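Local coordinates for protein cytochrome P450 (Picrophilus torridus, PDB 2RFB) that binds heme and, as a cytochrome P450, probably acts as a monooxygenase that transfers one atom of molecular oxygen to an organic substrate, at residues A12-K17 with Q256-L261; D126-N131 with L185-N190; I232-H237 with N331-G336. All coordinates share one frame; numbering follows the deposited sequence.

Contact 1: A12-K17 with Q256-L261; sequences AWHVYK and QVIVYL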
loop_
_atom_site.group_PDB
_atom_site.type_symbol
_atom_site.label_atom_id
_atom_site.label_comp_id
_atom_site.label_asym_id
_atom_site.label_seq_id
_atom_site.Cartn_x
_atom_site.Cartn_y
_atom_site.Cartn_z
ATOM N N ALA A 12 -6.068 11.585 -20.562
ATOM C CA ALA A 12 -6.911 10.820 -19.649
ATOM C C ALA A 12 -8.060 11.646 -19.044
ATOM O O ALA A 12 -8.020 12.868 -19.027
ATOM C CB ALA A 12 -6.060 10.205 -18.504
ATOM N N TRP A 13 -9.075 10.951 -18.541
ATOM C CA TRP A 13 -10.166 11.576 -17.838
ATOM C C TRP A 13 -9.612 11.646 -16.473
ATOM O O TRP A 13 -8.916 10.741 -16.089
ATOM C CB TRP A 13 -11.438 10.724 -17.855
ATOM C CG TRP A 13 -12.172 10.775 -19.171
ATOM C CD1 TRP A 13 -12.106 9.859 -20.184
ATOM C CD2 TRP A 13 -13.106 11.790 -19.611
ATOM N NE1 TRP A 13 -12.906 10.258 -21.247
ATOM C CE2 TRP A 13 -13.535 11.431 -20.919
ATOM C CE3 TRP A 13 -13.605 12.965 -19.034
ATOM C CZ2 TRP A 13 -14.436 12.198 -21.648
ATOM C CZ3 TRP A 13 -14.495 13.742 -19.768
ATOM C CH2 TRP A 13 -14.920 13.347 -21.052
ATOM N N HIS A 14 -9.884 12.732 -15.751
ATOM C CA HIS A 14 -9.604 12.762 -14.305
ATOM C C HIS A 14 -10.889 12.781 -13.494
ATOM O O HIS A 14 -11.821 13.549 -13.815
ATOM C CB HIS A 14 -8.690 13.933 -13.978
ATOM C CG HIS A 14 -7.481 13.969 -14.850
ATOM N ND1 HIS A 14 -6.211 13.701 -14.372
ATOM C CD2 HIS A 14 -7.357 14.163 -16.187
ATOM C CE1 HIS A 14 -5.356 13.772 -15.378
ATOM N NE2 HIS A 14 -6.025 14.050 -16.488
ATOM N N VAL A 15 -10.941 11.902 -12.496
ATOM C CA VAL A 15 -12.173 11.630 -11.731
ATOM C C VAL A 15 -11.922 11.869 -10.283
ATOM O O VAL A 15 -11.017 11.261 -9.678
ATOM C CB VAL A 15 -12.654 10.190 -11.959
ATOM C CG1 VAL A 15 -13.891 9.850 -11.116
ATOM C CG2 VAL A 15 -12.982 10.003 -13.466
ATOM N N TYR A 16 -12.706 12.774 -9.719
ATOM C CA TYR A 16 -12.410 13.354 -8.407
ATOM C C TYR A 16 -13.445 13.110 -7.330
ATOM O O TYR A 16 -13.083 12.991 -6.176
ATOM C CB TYR A 16 -12.307 14.873 -8.542
ATOM C CG TYR A 16 -11.217 15.342 -9.430
ATOM C CD1 TYR A 16 -11.511 15.836 -10.697
ATOM C CD2 TYR A 16 -9.874 15.313 -9.005
ATOM C CE1 TYR A 16 -10.507 16.288 -11.514
ATOM C CE2 TYR A 16 -8.850 15.764 -9.831
ATOM C CZ TYR A 16 -9.184 16.235 -11.086
ATOM O OH TYR A 16 -8.206 16.710 -11.941
ATOM N N LYS A 17 -14.721 13.126 -7.694
ATOM C CA LYS A 17 -15.815 13.005 -6.765
ATOM C C LYS A 17 -15.871 11.607 -6.265
ATOM O O LYS A 17 -15.624 10.671 -7.019
ATOM C CB LYS A 17 -17.145 13.269 -7.457
ATOM C CG LYS A 17 -17.437 14.699 -7.821
ATOM C CD LYS A 17 -18.872 14.787 -8.306
ATOM C CE LYS A 17 -19.059 14.586 -9.823
ATOM N NZ LYS A 17 -20.462 15.036 -10.243
ATOM N N GLN A 256 -8.142 6.357 -21.190
ATOM C CA GLN A 256 -7.582 6.194 -19.872
ATOM C C GLN A 256 -8.411 7.021 -18.860
ATOM O O GLN A 256 -8.907 8.117 -19.167
ATOM C CB GLN A 256 -6.131 6.637 -19.854
ATOM C CG GLN A 256 -5.507 6.483 -18.495
ATOM C CD GLN A 256 -4.045 6.876 -18.490
ATOM O OE1 GLN A 256 -3.491 7.264 -19.524
ATOM N NE2 GLN A 256 -3.414 6.782 -17.333
ATOM N N VAL A 257 -8.551 6.469 -17.669
ATOM C CA VAL A 257 -9.378 7.034 -16.632
ATOM C C VAL A 257 -8.593 7.067 -15.352
ATOM O O VAL A 257 -8.244 6.011 -14.800
ATOM C CB VAL A 257 -10.610 6.182 -16.416
ATOM C CG1 VAL A 257 -11.394 6.723 -15.261
ATOM C CG2 VAL A 257 -11.493 6.243 -17.653
ATOM N N ILE A 258 -8.265 8.265 -14.890
ATOM C CA ILE A 258 -7.492 8.380 -13.658
ATOM C C ILE A 258 -8.410 8.838 -12.508
ATOM O O ILE A 258 -9.126 9.824 -12.609
ATOM C CB ILE A 258 -6.314 9.372 -13.769
ATOM C CG1 ILE A 258 -5.490 9.179 -15.059
ATOM C CG2 ILE A 258 -5.447 9.296 -12.497
ATOM C CD1 ILE A 258 -4.180 10.097 -15.150
ATOM N N VAL A 259 -8.294 8.160 -11.398
ATOM C CA VAL A 259 -9.211 8.219 -10.314
ATOM C C VAL A 259 -8.406 8.706 -9.077
ATOM O O VAL A 259 -7.323 8.151 -8.762
ATOM C CB VAL A 259 -9.759 6.790 -10.224
ATOM C CG1 VAL A 259 -9.600 6.198 -8.919
ATOM C CG2 VAL A 259 -11.181 6.690 -10.821
ATOM N N TYR A 260 -8.892 9.786 -8.436
ATOM C CA TYR A 260 -8.171 10.447 -7.373
ATOM C C TYR A 260 -8.723 10.137 -6.011
ATOM O O TYR A 260 -9.710 10.704 -5.631
ATOM C CB TYR A 260 -8.130 11.942 -7.594
ATOM C CG TYR A 260 -7.300 12.343 -8.802
ATOM C CD1 TYR A 260 -7.752 12.104 -10.076
ATOM C CD2 TYR A 260 -6.060 12.976 -8.653
ATOM C CE1 TYR A 260 -7.000 12.472 -11.176
ATOM C CE2 TYR A 260 -5.277 13.348 -9.769
ATOM C CZ TYR A 260 -5.751 13.092 -11.005
ATOM O OH TYR A 260 -5.037 13.464 -12.118
ATOM N N LEU A 261 -8.022 9.284 -5.264
ATOM C CA LEU A 261 -8.502 8.734 -3.990
ATOM C C LEU A 261 -8.439 9.781 -2.895
ATOM O O LEU A 261 -9.345 9.893 -2.060
ATOM C CB LEU A 261 -7.621 7.539 -3.536
ATOM C CG LEU A 261 -7.446 6.421 -4.569
ATOM C CD1 LEU A 261 -6.548 5.312 -3.988
ATOM C CD2 LEU A 261 -8.794 5.828 -5.120
#

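Contact 2: D126-N131 with L185-N190; sequences DYIIGN and LIIGGN. With HEM (protoporphyrin IX containing Fe), chain G.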
loop_
_atom_site.group_PDB
_atom_site.type_symbol
_atom_site.label_atom_id
_atom_site.label_comp_id
_atom_site.label_asym_id
_atom_site.label_seq_id
_atom_site.Cartn_x
_atom_site.Cartn_y
_atom_site.Cartn_z
ATOM N N ASP A 126 14.819 -2.943 -1.238
ATOM C CA ASP A 126 15.096 -1.520 -1.492
ATOM C C ASP A 126 15.236 -1.142 -2.973
ATOM O O ASP A 126 14.631 -0.161 -3.433
ATOM C CB ASP A 126 16.366 -1.085 -0.771
ATOM C CG ASP A 126 16.094 -0.385 0.532
ATOM O OD1 ASP A 126 14.894 -0.131 0.877
ATOM O OD2 ASP A 126 17.113 -0.094 1.223
ATOM N N TYR A 127 16.025 -1.895 -3.723
ATOM C CA TYR A 127 16.098 -1.663 -5.156
ATOM C C TYR A 127 14.756 -1.724 -5.870
ATOM O O TYR A 127 14.518 -0.983 -6.831
ATOM C CB TYR A 127 17.021 -2.683 -5.808
ATOM C CG TYR A 127 18.495 -2.418 -5.598
ATOM C CD1 TYR A 127 19.226 -3.157 -4.683
ATOM C CD2 TYR A 127 19.148 -1.429 -6.313
ATOM C CE1 TYR A 127 20.570 -2.953 -4.505
ATOM C CE2 TYR A 127 20.518 -1.203 -6.138
ATOM C CZ TYR A 127 21.208 -1.966 -5.225
ATOM O OH TYR A 127 22.532 -1.738 -5.030
ATOM N N ILE A 128 13.892 -2.617 -5.421
ATOM C CA ILE A 128 12.779 -3.088 -6.243
ATOM C C ILE A 128 11.565 -2.202 -5.997
ATOM O O ILE A 128 10.811 -1.907 -6.917
ATOM C CB ILE A 128 12.568 -4.658 -6.005
ATOM C CG1 ILE A 128 13.234 -5.496 -7.110
ATOM C CG2 ILE A 128 11.135 -5.089 -5.693
ATOM C CD1 ILE A 128 12.666 -5.290 -8.526
ATOM N N ILE A 129 11.389 -1.765 -4.746
ATOM C CA ILE A 129 10.367 -0.806 -4.405
ATOM C C ILE A 129 10.822 0.577 -4.867
ATOM O O ILE A 129 10.037 1.523 -4.883
ATOM C CB ILE A 129 10.047 -0.791 -2.893
ATOM C CG1 ILE A 129 11.119 -0.057 -2.074
ATOM C CG2 ILE A 129 9.837 -2.167 -2.367
ATOM C CD1 ILE A 129 10.867 -0.035 -0.559
ATOM N N GLY A 130 12.101 0.699 -5.220
ATOM C CA GLY A 130 12.647 1.973 -5.689
ATOM C C GLY A 130 13.411 2.847 -4.696
ATOM O O GLY A 130 13.946 3.877 -5.096
ATOM N N ASN A 131 13.485 2.443 -3.423
ATOM C CA ASN A 131 14.261 3.144 -2.384
ATOM C C ASN A 131 15.780 3.242 -2.666
ATOM O O ASN A 131 16.474 4.051 -2.051
ATOM C CB ASN A 131 14.031 2.433 -1.051
ATOM C CG ASN A 131 13.969 3.387 0.165
ATOM O OD1 ASN A 131 13.997 4.635 0.033
ATOM N ND2 ASN A 131 13.865 2.789 1.359
ATOM N N LEU A 185 3.532 -8.322 -4.013
ATOM C CA LEU A 185 3.371 -8.173 -2.552
ATOM C C LEU A 185 4.374 -7.236 -1.873
ATOM O O LEU A 185 4.037 -6.533 -0.889
ATOM C CB LEU A 185 3.434 -9.533 -1.858
ATOM C CG LEU A 185 2.381 -10.505 -2.396
ATOM C CD1 LEU A 185 2.566 -11.902 -1.778
ATOM C CD2 LEU A 185 1.027 -9.930 -2.119
ATOM N N ILE A 186 5.597 -7.218 -2.366
ATOM C CA ILE A 186 6.625 -6.459 -1.694
ATOM C C ILE A 186 6.405 -5.007 -2.065
ATOM O O ILE A 186 6.492 -4.122 -1.242
ATOM C CB ILE A 186 8.058 -6.910 -2.111
ATOM C CG1 ILE A 186 8.421 -8.254 -1.487
ATOM C CG2 ILE A 186 9.122 -5.892 -1.657
ATOM C CD1 ILE A 186 9.512 -8.992 -2.261
ATOM N N ILE A 187 6.102 -4.765 -3.332
ATOM C CA ILE A 187 6.051 -3.404 -3.806
ATOM C C ILE A 187 4.803 -2.737 -3.313
ATOM O O ILE A 187 4.868 -1.588 -2.931
ATOM C CB ILE A 187 6.140 -3.312 -5.327
ATOM C CG1 ILE A 187 7.534 -3.796 -5.768
ATOM C CG2 ILE A 187 5.797 -1.866 -5.778
ATOM C CD1 ILE A 187 7.576 -4.204 -7.202
ATOM N N GLY A 188 3.681 -3.446 -3.259
ATOM C CA GLY A 188 2.448 -2.809 -2.831
ATOM C C GLY A 188 2.312 -2.645 -1.338
ATOM O O GLY A 188 1.465 -1.897 -0.862
ATOM N N GLY A 189 3.120 -3.334 -0.557
ATOM C CA GLY A 189 2.978 -3.156 0.878
ATOM C C GLY A 189 4.028 -2.290 1.589
ATOM O O GLY A 189 3.782 -1.840 2.725
ATOM N N ASN A 190 5.183 -2.071 0.958
ATOM C CA ASN A 190 6.281 -1.369 1.620
ATOM C C ASN A 190 6.092 0.152 1.651
ATOM O O ASN A 190 5.763 0.685 2.693
ATOM C CB ASN A 190 7.615 -1.739 0.958
ATOM C CG ASN A 190 8.254 -2.995 1.546
ATOM O OD1 ASN A 190 9.265 -3.431 1.059
ATOM N ND2 ASN A 190 7.701 -3.533 2.612
HETATM C CHA HEM G . -4.009 -3.072 -4.121
HETATM C CHB HEM G . -3.565 1.042 -1.443
HETATM C CHC HEM G . -0.803 -1.572 1.733
HETATM C CHD HEM G . -0.641 -5.431 -1.252
HETATM C C1A HEM G . -4.148 -1.759 -3.639
HETATM C C2A HEM G . -4.982 -0.736 -4.225
HETATM C C3A HEM G . -4.836 0.392 -3.457
HETATM C C4A HEM G . -3.948 0.062 -2.402
HETATM C CMA HEM G . -5.465 1.874 -3.555
HETATM C CAA HEM G . -5.870 -0.937 -5.502
HETATM C CBA HEM G . -5.117 -0.580 -6.809
HETATM C CGA HEM G . -6.153 -0.712 -7.891
HETATM O O1A HEM G . -7.400 -0.804 -7.593
HETATM O O2A HEM G . -5.729 -0.720 -9.063
HETATM C C1B HEM G . -2.792 0.684 -0.320
HETATM C C2B HEM G . -2.552 1.475 0.863
HETATM C C3B HEM G . -1.779 0.678 1.672
HETATM C C4B HEM G . -1.549 -0.562 1.036
HETATM C CMB HEM G . -3.134 2.948 1.036
HETATM C CAB HEM G . -1.057 0.769 3.107
HETATM C CBB HEM G . -1.437 1.682 4.135
HETATM C C1C HEM G . -0.529 -2.925 1.325
HETATM C C2C HEM G . 0.170 -4.063 1.967
HETATM C C3C HEM G . 0.185 -5.086 1.076
HETATM C C4C HEM G . -0.440 -4.652 -0.110
HETATM C CMC HEM G . 0.839 -4.225 3.407
HETATM C CAC HEM G . 0.766 -6.540 1.287
HETATM C CBC HEM G . 1.653 -7.091 0.437
HETATM C C1D HEM G . -1.562 -5.131 -2.309
HETATM C C2D HEM G . -1.874 -5.992 -3.427
HETATM C C3D HEM G . -2.887 -5.209 -4.281
HETATM C C4D HEM G . -3.105 -4.002 -3.591
HETATM C CMD HEM G . -1.289 -7.399 -3.771
HETATM C CAD HEM G . -3.625 -5.543 -5.622
HETATM C CBD HEM G . -4.872 -6.383 -5.269
HETATM C CGD HEM G . -5.617 -6.756 -6.511
HETATM O O1D HEM G . -5.336 -6.132 -7.584
HETATM O O2D HEM G . -6.484 -7.678 -6.442
HETATM N NA HEM G . -3.529 -1.242 -2.496
HETATM N NB HEM G . -2.176 -0.594 -0.171
HETATM N NC HEM G . -0.887 -3.370 0.052
HETATM N ND HEM G . -2.318 -3.941 -2.441
HETATM FE FE HEM G . -2.370 -2.427 -1.180
#

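Contact 3: I232-H237 with N331-G336; sequences IQFLPH and NKMVLG. With HEM (protoporphyrin IX containing Fe), chain G.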
loop_
_atom_site.group_PDB
_atom_site.type_symbol
_atom_site.label_atom_id
_atom_site.label_comp_id
_atom_site.label_asym_id
_atom_site.label_seq_id
_atom_site.Cartn_x
_atom_site.Cartn_y
_atom_site.Cartn_z
ATOM N N ILE A 232 -1.675 6.720 -1.103
ATOM C CA ILE A 232 -1.828 6.746 -2.562
ATOM C C ILE A 232 -2.869 7.775 -2.981
ATOM O O ILE A 232 -4.043 7.669 -2.605
ATOM C CB ILE A 232 -2.204 5.334 -3.116
ATOM C CG1 ILE A 232 -1.027 4.367 -2.766
ATOM C CG2 ILE A 232 -2.484 5.401 -4.659
ATOM C CD1 ILE A 232 -1.174 3.001 -3.371
ATOM N N GLN A 233 -2.437 8.762 -3.761
ATOM C CA GLN A 233 -3.296 9.885 -4.109
ATOM C C GLN A 233 -4.170 9.660 -5.313
ATOM O O GLN A 233 -5.293 10.203 -5.386
ATOM C CB GLN A 233 -2.456 11.161 -4.264
ATOM C CG GLN A 233 -1.838 11.658 -2.944
ATOM C CD GLN A 233 -2.902 12.248 -2.022
ATOM O OE1 GLN A 233 -3.489 13.300 -2.328
ATOM N NE2 GLN A 233 -3.176 11.562 -0.911
ATOM N N PHE A 234 -3.651 8.909 -6.296
ATOM C CA PHE A 234 -4.439 8.522 -7.473
ATOM C C PHE A 234 -3.991 7.193 -8.057
ATOM O O PHE A 234 -2.899 6.720 -7.766
ATOM C CB PHE A 234 -4.486 9.625 -8.524
ATOM C CG PHE A 234 -3.155 9.963 -9.162
ATOM C CD1 PHE A 234 -2.729 9.313 -10.315
ATOM C CD2 PHE A 234 -2.341 10.975 -8.631
ATOM C CE1 PHE A 234 -1.507 9.662 -10.961
ATOM C CE2 PHE A 234 -1.155 11.313 -9.251
ATOM C CZ PHE A 234 -0.719 10.627 -10.430
ATOM N N LEU A 235 -4.879 6.555 -8.832
ATOM C CA LEU A 235 -4.594 5.314 -9.546
ATOM C C LEU A 235 -4.707 5.692 -11.010
ATOM O O LEU A 235 -5.811 5.973 -11.453
ATOM C CB LEU A 235 -5.661 4.294 -9.253
ATOM C CG LEU A 235 -5.706 3.967 -7.792
ATOM C CD1 LEU A 235 -6.904 3.044 -7.543
ATOM C CD2 LEU A 235 -4.347 3.288 -7.332
ATOM N N PRO A 236 -3.595 5.700 -11.752
ATOM C CA PRO A 236 -3.659 6.123 -13.166
ATOM C C PRO A 236 -4.119 5.071 -14.172
ATOM O O PRO A 236 -4.432 5.417 -15.322
ATOM C CB PRO A 236 -2.199 6.545 -13.486
ATOM C CG PRO A 236 -1.330 5.754 -12.545
ATOM C CD PRO A 236 -2.216 5.357 -11.329
ATOM N N HIS A 237 -4.160 3.802 -13.787
ATOM C CA HIS A 237 -4.339 2.776 -14.826
ATOM C C HIS A 237 -5.731 2.157 -14.839
ATOM O O HIS A 237 -5.941 1.122 -14.198
ATOM C CB HIS A 237 -3.227 1.713 -14.707
ATOM C CG HIS A 237 -1.852 2.260 -14.985
ATOM N ND1 HIS A 237 -1.567 3.033 -16.101
ATOM C CD2 HIS A 237 -0.698 2.194 -14.272
ATOM C CE1 HIS A 237 -0.298 3.404 -16.069
ATOM N NE2 HIS A 237 0.256 2.897 -14.981
ATOM N N ASN A 331 6.831 13.058 -5.336
ATOM C CA ASN A 331 5.962 12.414 -6.311
ATOM C C ASN A 331 4.451 12.715 -6.063
ATOM O O ASN A 331 3.940 12.492 -4.961
ATOM C CB ASN A 331 6.275 10.917 -6.304
ATOM C CG ASN A 331 5.396 10.093 -7.287
ATOM O OD1 ASN A 331 5.512 8.863 -7.337
ATOM N ND2 ASN A 331 4.523 10.756 -8.047
ATOM N N LYS A 332 3.723 13.195 -7.069
ATOM C CA LYS A 332 2.327 13.584 -6.822
ATOM C C LYS A 332 1.361 12.411 -6.641
ATOM O O LYS A 332 0.291 12.537 -6.070
ATOM C CB LYS A 332 1.833 14.589 -7.846
ATOM C CG LYS A 332 1.668 14.031 -9.262
ATOM C CD LYS A 332 1.621 15.180 -10.345
ATOM C CE LYS A 332 0.627 14.808 -11.527
ATOM N NZ LYS A 332 -0.878 14.698 -11.153
ATOM N N MET A 333 1.776 11.244 -7.075
ATOM C CA MET A 333 0.952 10.072 -6.969
ATOM C C MET A 333 0.838 9.522 -5.521
ATOM O O MET A 333 -0.075 8.768 -5.230
ATOM C CB MET A 333 1.490 9.004 -7.894
ATOM C CG MET A 333 0.663 7.729 -7.866
ATOM S SD MET A 333 1.159 6.616 -9.250
ATOM C CE MET A 333 0.437 5.083 -8.515
ATOM N N VAL A 334 1.745 9.898 -4.628
ATOM C CA VAL A 334 1.742 9.311 -3.266
ATOM C C VAL A 334 1.897 10.462 -2.276
ATOM O O VAL A 334 2.178 11.591 -2.689
ATOM C CB VAL A 334 2.877 8.274 -3.061
ATOM C CG1 VAL A 334 2.839 7.186 -4.140
ATOM C CG2 VAL A 334 4.246 8.969 -3.022
ATOM N N LEU A 335 1.727 10.200 -0.991
ATOM C CA LEU A 335 1.869 11.256 -0.029
ATOM C C LEU A 335 2.592 10.763 1.223
ATOM O O LEU A 335 2.113 9.855 1.936
ATOM C CB LEU A 335 0.490 11.839 0.306
ATOM C CG LEU A 335 0.406 12.873 1.450
ATOM C CD1 LEU A 335 1.245 14.133 1.161
ATOM C CD2 LEU A 335 -1.033 13.254 1.786
ATOM N N GLY A 336 3.746 11.351 1.516
ATOM C CA GLY A 336 4.550 10.873 2.612
ATOM C C GLY A 336 5.824 11.651 2.703
ATOM O O GLY A 336 6.086 12.569 1.882
HETATM C CHA HEM G . -4.009 -3.072 -4.121
HETATM C CHB HEM G . -3.565 1.042 -1.443
HETATM C CHC HEM G . -0.803 -1.572 1.733
HETATM C CHD HEM G . -0.641 -5.431 -1.252
HETATM C C1A HEM G . -4.148 -1.759 -3.639
HETATM C C2A HEM G . -4.982 -0.736 -4.225
HETATM C C3A HEM G . -4.836 0.392 -3.457
HETATM C C4A HEM G . -3.948 0.062 -2.402
HETATM C CMA HEM G . -5.465 1.874 -3.555
HETATM C CAA HEM G . -5.870 -0.937 -5.502
HETATM C CBA HEM G . -5.117 -0.580 -6.809
HETATM C CGA HEM G . -6.153 -0.712 -7.891
HETATM O O1A HEM G . -7.400 -0.804 -7.593
HETATM O O2A HEM G . -5.729 -0.720 -9.063
HETATM C C1B HEM G . -2.792 0.684 -0.320
HETATM C C2B HEM G . -2.552 1.475 0.863
HETATM C C3B HEM G . -1.779 0.678 1.672
HETATM C C4B HEM G . -1.549 -0.562 1.036
HETATM C CMB HEM G . -3.134 2.948 1.036
HETATM C CAB HEM G . -1.057 0.769 3.107
HETATM C CBB HEM G . -1.437 1.682 4.135
HETATM C C1C HEM G . -0.529 -2.925 1.325
HETATM C C2C HEM G . 0.170 -4.063 1.967
HETATM C C3C HEM G . 0.185 -5.086 1.076
HETATM C C4C HEM G . -0.440 -4.652 -0.110
HETATM C CMC HEM G . 0.839 -4.225 3.407
HETATM C CAC HEM G . 0.766 -6.540 1.287
HETATM C CBC HEM G . 1.653 -7.091 0.437
HETATM C C1D HEM G . -1.562 -5.131 -2.309
HETATM C C2D HEM G . -1.874 -5.992 -3.427
HETATM C C3D HEM G . -2.887 -5.209 -4.281
HETATM C C4D HEM G . -3.105 -4.002 -3.591
HETATM C CMD HEM G . -1.289 -7.399 -3.771
HETATM C CAD HEM G . -3.625 -5.543 -5.622
HETATM C CBD HEM G . -4.872 -6.383 -5.269
HETATM C CGD HEM G . -5.617 -6.756 -6.511
HETATM O O1D HEM G . -5.336 -6.132 -7.584
HETATM O O2D HEM G . -6.484 -7.678 -6.442
HETATM N NA HEM G . -3.529 -1.242 -2.496
HETATM N NB HEM G . -2.176 -0.594 -0.171
HETATM N NC HEM G . -0.887 -3.370 0.052
HETATM N ND HEM G . -2.318 -3.941 -2.441
HETATM FE FE HEM G . -2.370 -2.427 -1.180
#

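Contact 1: A12-K17 with Q256-L261
His14 ND1 and Tyr260 OH lie 2.6 Å apart in a hydrogen bond whose donor could be either group. It links strand 12-15 to the residue that follows strand 256-259; the two strands run parallel in the mixed sheet completed by strand 7-9, consistent with the beta-1 sheet of the P450 fold. The imidazole and phenol meet rim to rim, their planes at 36°, while the second imidazole nitrogen, NE2, is bonded to Tyr9 O. Tyr16 enlarges this aromatic cluster: its CE2 stands 3.8 Å above the plane of the Tyr260 ring, over the centre, with the two planes at 31°.

Four backbone bonds make the ladder. Trp13 N gives to Gln256 O at 2.9 Å, Ile258 N to Trp13 O at 2.8 Å, Val15 N to Ile258 O at 2.8 Å, and Tyr260 N to Val15 O at 2.9 Å.

The face carrying Trp13, Val15, Val257 and Val259 is covered by helix 18-26 and strand 249-251. There, Val15 and Val259 lie side by side. On the face shared with His14, Ala12 CB rests 3.6 Å from Ile258 CG1, and Ile258 CD1 reaches on to His14 CE1 at 3.9 Å.

Contact 2: D126-N131 with L185-N190
Ile128 meets Ile187 through a single branch. Its CG2 methyl lies 3.8 Å from Ile187 CG1, and the two side chains cross at about a right angle, so the methyl rests against the shaft of the other isoleucine. One residue on, Ile129 makes the broader contact. Its CG1 stands between the backbone N and the carbonyl carbon (chi1 77°), which leaves CG2 anti to the carbonyl carbon. That methyl touches two side chains, Ile186 CG2 at 3.9 Å and Asn190 OD1 at 3.7 Å, while the Ile129 CD1 methyl packs on Asn190 CB at 4.0 Å. The backbones approach closely here: Ile129 CA and Ile187 CA are 5.1 Å apart.

Gly130 then leaves the helical conformation with a phi of 99°. A beta carbon at these backbone angles would press on the carbonyl oxygen of Ile129, which accounts for glycine at this helix end. Asn131 folds back on the last turn, ND2 giving a 3.1 Å hydrogen bond to Asp126 OD1, which it meets from above the carboxylate plane.

The opposing residues belong to helix 175-206, the long distal helix of the P450 fold, whose other side faces the heme. Gly188 and Gly189 lie at the porphyrin; a beta carbon on Gly189 would clash with the heme methyl CMC. Gly188 O accepts a hydrogen bond from Thr192 OG1, within a sequence that matches the oxygen-activating motif of P450s. Helix 118-129, which corresponds to the F helix, thus ends against this distal helix. Helix 101-111 adds Leu111 against Ile186 and Pro103 and Val104 against Asn190, whereas Tyr127 turns to helix 136-153.

Contact 3: I232-H237 with N331-G336
Gln233 and Met333 share the hydrogen bond that joins the two loops: Gln233 N donates to Met333 O at 2.8 Å with an N-H...O angle of 162°. It accompanies a single bridge between the backbones of Ile232 and Val334. The acceptor belongs to a type I beta turn running from Asn331 to Val334.

Aromatic contacts come next. Met333 crosses Phe234 at about a right angle, CG standing 4.1 Å above the plane, over the ring centre. Met333 CB makes an off-centre CH-pi contact, 4.1 Å from the Phe234 centroid, and SD an oblique Met-aromatic one at 4.8 Å. Met333 CG is anti to the backbone N (chi1 -179°), a setting that carries it over the ring. Lys332 CG lies at the ring edge, in plane, 3.9 Å from Phe234 CE2. An alanine at Phe234 would probably leave the Met333 side chain without its aromatic partner and freer to turn.

Van der Waals packing completes the contact. Met333 CE reaches Pro236 CD at 3.9 Å, and the Gln233 side chain crosses Leu335 obliquely while its NE2 bonds to Ser230 O.

Toward the heme, Ile232 CD1 is 3.6 Å from the meso carbon CHB, and Leu235 CD1 is 3.8 Å from the propionate carbon CGA. A loop after helix 218-228, packed against a turn near the C-terminus, is consistent with two of the substrate-recognition regions of P450s, beside the heme.

In the fold
Contacts 1 and 3 are neighbours, with centres 11 Å apart, and their segments alternate along the chain. They touch directly: Val259 O lies 2.9 Å from Leu235 N, and Gln256 NE2 2.6 Å from Pro236 O, both probable hydrogen bonds. The edge of the sheet is thereby tied to the loop beside the heme. Contact 2 is separate, its centre 25 Å from that of contact 1 and 15 Å from that of contact 3, and it joins two helices. It closes before contact 3 opens, and its sequence falls between the two segments of contact 1. Contacts 2 and 3 reach the heme from the same face: helix 175-206 with its glycines, loop 232-237 with Ile232 and Leu235.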